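Long-range contacts in probable starch synthase 4, chloroplastic/amyloplastic (Arabidopsis thaliana, PDB 6GNE), which is a plastid protein of the starch synthase family, built on the two-domain GT-B glycosyltransferase fold: residues 72-76 against 122-127; 264-270 against 404-409. All coordinates share one frame; numbering follows the deposited sequence.

Contact 1 (72-76 against 122-127)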
loop_
_atom_site.group_PDB
_atom_site.type_symbol
_atom_site.label_atom_id
_atom_site.label_comp_id
_atom_site.label_asym_id
_atom_site.label_seq_id
_atom_site.Cartn_x
_atom_site.Cartn_y
_atom_site.Cartn_z
ATOM N N GLU A 72 29.639 -3.909 -8.367
ATOM C CA GLU A 72 29.520 -3.625 -9.790
ATOM C C GLU A 72 28.293 -4.334 -10.342
ATOM O O GLU A 72 28.069 -5.506 -10.041
ATOM C CB GLU A 72 30.778 -4.068 -10.543
ATOM C CG GLU A 72 32.038 -3.374 -10.050
ATOM C CD GLU A 72 33.016 -3.069 -11.165
ATOM O OE1 GLU A 72 33.317 -1.866 -11.361
ATOM O OE2 GLU A 72 33.473 -4.019 -11.839
ATOM N N SER A 73 27.505 -3.616 -11.136
ATOM C CA SER A 73 26.216 -4.086 -11.656
ATOM C C SER A 73 26.118 -3.823 -13.152
ATOM O O SER A 73 26.652 -2.830 -13.637
ATOM C CB SER A 73 25.104 -3.339 -10.925
ATOM O OG SER A 73 23.834 -3.690 -11.393
ATOM N N TYR A 74 25.403 -4.679 -13.865
ATOM C CA TYR A 74 25.262 -4.547 -15.313
ATOM C C TYR A 74 24.153 -3.603 -15.741
ATOM O O TYR A 74 23.091 -3.619 -15.178
ATOM C CB TYR A 74 25.009 -5.940 -15.915
ATOM C CG TYR A 74 24.775 -6.000 -17.419
ATOM C CD1 TYR A 74 23.495 -5.791 -17.967
ATOM C CD2 TYR A 74 25.830 -6.314 -18.297
ATOM C CE1 TYR A 74 23.286 -5.865 -19.350
ATOM C CE2 TYR A 74 25.622 -6.386 -19.677
ATOM C CZ TYR A 74 24.351 -6.173 -20.190
ATOM O OH TYR A 74 24.142 -6.234 -21.537
ATOM N N PHE A 75 24.410 -2.804 -16.769
ATOM C CA PHE A 75 23.357 -2.048 -17.476
ATOM C C PHE A 75 23.846 -1.582 -18.852
ATOM O O PHE A 75 24.936 -1.031 -18.933
ATOM C CB PHE A 75 22.923 -0.839 -16.658
ATOM C CG PHE A 75 21.484 -0.479 -16.824
ATOM C CD1 PHE A 75 20.475 -1.358 -16.406
ATOM C CD2 PHE A 75 21.118 0.748 -17.361
ATOM C CE1 PHE A 75 19.138 -1.019 -16.542
ATOM C CE2 PHE A 75 19.771 1.091 -17.499
ATOM C CZ PHE A 75 18.788 0.210 -17.085
ATOM N N ASP A 76 23.062 -1.813 -19.920
ATOM C CA ASP A 76 23.417 -1.381 -21.304
ATOM C C ASP A 76 24.806 -1.868 -21.728
ATOM O O ASP A 76 25.584 -1.100 -22.291
ATOM C CB ASP A 76 23.327 0.163 -21.471
ATOM C CG ASP A 76 21.877 0.706 -21.338
ATOM O OD1 ASP A 76 20.932 0.109 -21.889
ATOM O OD2 ASP A 76 21.679 1.758 -20.699
ATOM N N SER A 122 14.354 -1.187 -13.430
ATOM C CA SER A 122 15.028 -2.363 -13.993
ATOM C C SER A 122 16.522 -2.378 -13.597
ATOM O O SER A 122 17.073 -3.445 -13.312
ATOM C CB SER A 122 14.847 -2.465 -15.518
ATOM O OG SER A 122 15.425 -1.365 -16.180
ATOM N N TYR A 123 17.179 -1.217 -13.565
ATOM C CA TYR A 123 18.557 -1.154 -13.037
ATOM C C TYR A 123 18.620 -1.658 -11.602
ATOM O O TYR A 123 19.428 -2.532 -11.265
ATOM C CB TYR A 123 19.129 0.267 -13.082
ATOM C CG TYR A 123 20.554 0.370 -12.545
ATOM C CD1 TYR A 123 20.806 0.480 -11.158
ATOM C CD2 TYR A 123 21.653 0.356 -13.413
ATOM C CE1 TYR A 123 22.107 0.566 -10.680
ATOM C CE2 TYR A 123 22.956 0.450 -12.929
ATOM C CZ TYR A 123 23.183 0.552 -11.570
ATOM O OH TYR A 123 24.480 0.667 -11.103
ATOM N N PHE A 124 17.768 -1.070 -10.768
ATOM C CA PHE A 124 17.682 -1.416 -9.363
ATOM C C PHE A 124 17.485 -2.914 -9.161
ATOM O O PHE A 124 18.151 -3.523 -8.305
ATOM C CB PHE A 124 16.543 -0.646 -8.684
ATOM C CG PHE A 124 16.233 -1.143 -7.301
ATOM C CD1 PHE A 124 17.206 -1.090 -6.296
ATOM C CD2 PHE A 124 14.992 -1.691 -7.001
ATOM C CE1 PHE A 124 16.941 -1.564 -5.024
ATOM C CE2 PHE A 124 14.719 -2.153 -5.709
ATOM C CZ PHE A 124 15.696 -2.091 -4.724
ATOM N N SER A 125 16.569 -3.492 -9.938
ATOM C CA SER A 125 16.259 -4.925 -9.859
ATOM C C SER A 125 17.485 -5.755 -10.152
ATOM O O SER A 125 17.742 -6.726 -9.454
ATOM C CB SER A 125 15.143 -5.309 -10.839
ATOM O OG SER A 125 13.909 -4.700 -10.498
ATOM N N ARG A 126 18.246 -5.364 -11.171
ATOM C CA ARG A 126 19.483 -6.062 -11.519
ATOM C C ARG A 126 20.503 -5.931 -10.399
ATOM O O ARG A 126 20.997 -6.939 -9.894
ATOM C CB ARG A 126 20.087 -5.532 -12.823
ATOM C CG ARG A 126 21.353 -6.241 -13.281
ATOM C CD ARG A 126 21.050 -7.693 -13.620
ATOM N NE ARG A 126 22.250 -8.522 -13.782
ATOM C CZ ARG A 126 22.839 -8.828 -14.931
ATOM N NH1 ARG A 126 22.430 -8.325 -16.098
ATOM N NH2 ARG A 126 23.897 -9.621 -14.905
ATOM N N ALA A 127 20.789 -4.692 -10.004
ATOM C CA ALA A 127 21.731 -4.421 -8.930
ATOM C C ALA A 127 21.367 -5.136 -7.636
ATOM O O ALA A 127 22.264 -5.553 -6.910
ATOM C CB ALA A 127 21.855 -2.921 -8.696
#

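Contact 2 (264-270 against 404-409)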
loop_
_atom_site.group_PDB
_atom_site.type_symbol
_atom_site.label_atom_id
_atom_site.label_comp_id
_atom_site.label_asym_id
_atom_site.label_seq_id
_atom_site.Cartn_x
_atom_site.Cartn_y
_atom_site.Cartn_z
ATOM N N ILE A 264 -2.304 -4.634 8.841
ATOM C CA ILE A 264 -1.575 -3.401 9.160
ATOM C C ILE A 264 -0.694 -3.678 10.368
ATOM O O ILE A 264 -0.967 -4.591 11.186
ATOM C CB ILE A 264 -2.504 -2.190 9.453
ATOM C CG1 ILE A 264 -3.410 -2.436 10.658
ATOM C CG2 ILE A 264 -3.371 -1.871 8.240
ATOM C CD1 ILE A 264 -4.175 -1.208 11.095
ATOM N N ASP A 265 0.349 -2.870 10.479
ATOM C CA ASP A 265 1.272 -2.955 11.585
ATOM C C ASP A 265 0.591 -2.396 12.823
ATOM O O ASP A 265 0.627 -1.209 13.051
ATOM C CB ASP A 265 2.547 -2.189 11.255
ATOM C CG ASP A 265 3.616 -2.372 12.297
ATOM O OD1 ASP A 265 3.297 -2.597 13.481
ATOM O OD2 ASP A 265 4.805 -2.257 11.936
ATOM N N THR A 266 -0.019 -3.266 13.618
ATOM C CA THR A 266 -0.727 -2.833 14.810
ATOM C C THR A 266 0.163 -2.409 16.012
ATOM O O THR A 266 -0.369 -2.065 17.053
ATOM C CB THR A 266 -1.764 -3.868 15.277
ATOM O OG1 THR A 266 -1.136 -5.135 15.413
ATOM C CG2 THR A 266 -2.884 -3.974 14.289
ATOM N N ASP A 267 1.488 -2.429 15.865
ATOM C CA ASP A 267 2.401 -1.801 16.834
ATOM C C ASP A 267 2.618 -0.328 16.498
ATOM O O ASP A 267 2.490 0.511 17.372
ATOM C CB ASP A 267 3.735 -2.555 16.922
ATOM C CG ASP A 267 3.585 -3.933 17.541
ATOM O OD1 ASP A 267 2.772 -4.090 18.469
ATOM O OD2 ASP A 267 4.286 -4.878 17.109
ATOM N N SER A 268 2.944 -0.025 15.238
ATOM C CA SER A 268 2.939 1.366 14.716
ATOM C C SER A 268 1.573 2.035 14.768
ATOM O O SER A 268 1.448 3.164 15.222
ATOM C CB SER A 268 3.426 1.411 13.273
ATOM O OG SER A 268 4.839 1.374 13.237
ATOM N N TRP A 269 0.545 1.348 14.281
ATOM C CA TRP A 269 -0.831 1.870 14.305
ATOM C C TRP A 269 -1.549 1.360 15.547
ATOM O O TRP A 269 -2.202 0.324 15.515
ATOM C CB TRP A 269 -1.546 1.511 13.010
ATOM C CG TRP A 269 -0.889 2.142 11.816
ATOM C CD1 TRP A 269 -0.051 1.538 10.912
ATOM C CD2 TRP A 269 -0.993 3.499 11.409
ATOM N NE1 TRP A 269 0.363 2.443 9.960
ATOM C CE2 TRP A 269 -0.189 3.658 10.259
ATOM C CE3 TRP A 269 -1.664 4.608 11.921
ATOM C CZ2 TRP A 269 -0.067 4.880 9.609
ATOM C CZ3 TRP A 269 -1.543 5.811 11.279
ATOM C CH2 TRP A 269 -0.759 5.946 10.136
ATOM N N ASN A 270 -1.372 2.076 16.653
ATOM C CA ASN A 270 -1.948 1.691 17.941
ATOM C C ASN A 270 -2.273 2.942 18.743
ATOM O O ASN A 270 -1.352 3.621 19.199
ATOM C CB ASN A 270 -0.961 0.826 18.736
ATOM C CG ASN A 270 -1.533 0.315 20.060
ATOM O OD1 ASN A 270 -2.622 0.692 20.504
ATOM N ND2 ASN A 270 -0.782 -0.538 20.699
ATOM N N MET A 404 -8.738 0.010 7.641
ATOM C CA MET A 404 -8.262 -0.799 8.747
ATOM C C MET A 404 -7.674 0.100 9.845
ATOM O O MET A 404 -7.987 -0.087 11.037
ATOM C CB MET A 404 -7.231 -1.810 8.280
ATOM C CG MET A 404 -7.747 -2.768 7.211
ATOM S SD MET A 404 -6.586 -4.055 6.761
ATOM C CE MET A 404 -7.302 -4.694 5.269
ATOM N N ILE A 405 -6.888 1.099 9.443
ATOM C CA ILE A 405 -6.309 2.032 10.402
ATOM C C ILE A 405 -7.435 2.804 11.066
ATOM O O ILE A 405 -7.437 2.934 12.298
ATOM C CB ILE A 405 -5.308 3.031 9.750
ATOM C CG1 ILE A 405 -4.133 2.301 9.054
ATOM C CG2 ILE A 405 -4.752 4.018 10.775
ATOM C CD1 ILE A 405 -3.320 3.179 8.140
ATOM N N ALA A 406 -8.394 3.318 10.283
ATOM C CA ALA A 406 -9.516 4.035 10.873
ATOM C C ALA A 406 -10.211 3.207 11.967
ATOM O O ALA A 406 -10.398 3.685 13.085
ATOM C CB ALA A 406 -10.510 4.448 9.809
ATOM N N MET A 407 -10.570 1.965 11.661
ATOM C CA MET A 407 -11.240 1.121 12.650
ATOM C C MET A 407 -10.364 0.826 13.885
ATOM O O MET A 407 -10.847 0.756 15.014
ATOM C CB MET A 407 -11.682 -0.183 12.006
ATOM C CG MET A 407 -12.874 0.005 11.094
ATOM S SD MET A 407 -13.594 -1.517 10.511
ATOM C CE MET A 407 -12.411 -1.998 9.261
ATOM N N ARG A 408 -9.066 0.689 13.659
ATOM C CA ARG A 408 -8.118 0.518 14.742
ATOM C C ARG A 408 -8.152 1.718 15.691
ATOM O O ARG A 408 -7.997 1.538 16.886
ATOM C CB ARG A 408 -6.714 0.296 14.154
ATOM C CG ARG A 408 -5.541 0.225 15.117
ATOM C CD ARG A 408 -5.625 -0.999 15.994
ATOM N NE ARG A 408 -4.339 -1.248 16.643
ATOM C CZ ARG A 408 -4.153 -1.860 17.816
ATOM N NH1 ARG A 408 -5.174 -2.312 18.514
ATOM N NH2 ARG A 408 -2.914 -2.044 18.276
ATOM N N TYR A 409 -8.366 2.915 15.147
ATOM C CA TYR A 409 -8.463 4.166 15.913
ATOM C C TYR A 409 -9.921 4.553 16.232
ATOM O O TYR A 409 -10.204 5.686 16.627
ATOM C CB TYR A 409 -7.735 5.306 15.152
ATOM C CG TYR A 409 -6.233 5.220 15.249
ATOM C CD1 TYR A 409 -5.536 4.193 14.647
ATOM C CD2 TYR A 409 -5.495 6.152 15.981
ATOM C CE1 TYR A 409 -4.146 4.100 14.754
ATOM C CE2 TYR A 409 -4.098 6.063 16.101
ATOM C CZ TYR A 409 -3.440 5.034 15.486
ATOM O OH TYR A 409 -2.088 4.914 15.569
#

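Contact 1 (72-76 against 122-127)
Ser122 meets the rim of the Phe75 ring: its OG lies near the ring plane, 3.7 Å from Phe75 CE1. That hydroxyl is engaged by the helix itself, hydrogen-bonding to the carbonyls of Phe118 and Arg119. One residue on, Tyr123 holds CG anti to its backbone N (chi1 -180°), which carries the phenol ring across Phe75. The edge of Tyr123 points at the face of Phe75, with ring centroids 5.2 Å apart and planes at 70°. Tyr123 CD2 comes down toward the rim of that face, 3.5 Å from Phe75 CG, while Tyr123 CB adds a CH-pi contact 4.0 Å from the Phe75 centroid. The hydroxyl of Tyr123 runs on past Ser73 to bond Asn82 on strand 78-89. Arg126 is bent at chi2 (65°): its CG passes 3.7 Å from Tyr74 O, and the guanidinium then lies with one face over Tyr74 CB. NH1 of Arg126 comes within 3.3 Å of Tyr74 CD1, but obliquely to the ring. Tyr160 OH and Cys191 O bond NE and NH1, fixing the plane of the guanidinium. At Ala127 the methyl CB rests 3.4 Å from Ser73 OG, and no hydrogen bond spans the two segments. Ser73 and Phe75 both aim their CB toward the helix, as alternate residues of a strand do. Helix 117-134 thus packs on the antiparallel extension of the mixed sheet, strands 64-75, 78-89 and 92-100, in the N-terminal Rossmann-like half of the GT-B fold.

Contact 2 (264-270 against 404-409)
Arg408 reaches from the last turn of helix 402-408 to two backbone carbonyls of the 264-270 loop. Its NE bonds Trp269 O at 2.9 Å, in the carbonyl plane, and its NH2 bonds Thr266 O at 2.8 Å on a lone pair, with an N-H...O angle of 148°. Both acceptors lie at the edge of the guanidinium, so two different bonds fix its rotation. Asn270 OD1, hydrogen-bonded to Ala272 N, lies over one guanidinium face, the amide and guanidinium planes 30° apart. Within the loop, Asp265 OD1 accepts from Asp267 N, an Asx turn, and also from Ser268 N, an Asx motif; the helix belongs to the C-terminal Rossmann-like half of the GT-B fold and lines the pocket of adenosine-5'-diphosphate, which Ile405 touches. Trp269 turns one indole face to Ile405, whose CD1 sits over the six-membered ring, 3.9 Å from its centroid. Tyr409 CE1 meets the indole at its edge, 3.8 Å from Trp269 CE3, and sends its hydroxyl on to Asp274. Ile264 packs nearer the N-terminal end of the helix segment: CG2 rests 3.9 Å from Met404 CB, and CD1 packs against Ile405 CG1 at 4.1 Å.

In the fold
Both segments of contact 1 precede those of contact 2 in the chain, and the chain's centre falls between the two contacts. Their centres are about 37 Å apart and their nearest atoms about 20 Å, so they do not touch. Contact 1 belongs to the N-terminal half, where the mixed sheet includes strands 64-75 and 78-89. Contact 2 joins the loop that follows strand 257-259 of that same sheet to helix 402-408, which follows strand 389-392 and precedes strand 412-416 in the chain. Thus contact 1 is internal to one half, whereas contact 2 holds the loop leading out of the N-terminal sheet against the C-terminal half, consistent with a joining role beside the adenosine-5'-diphosphate pocket.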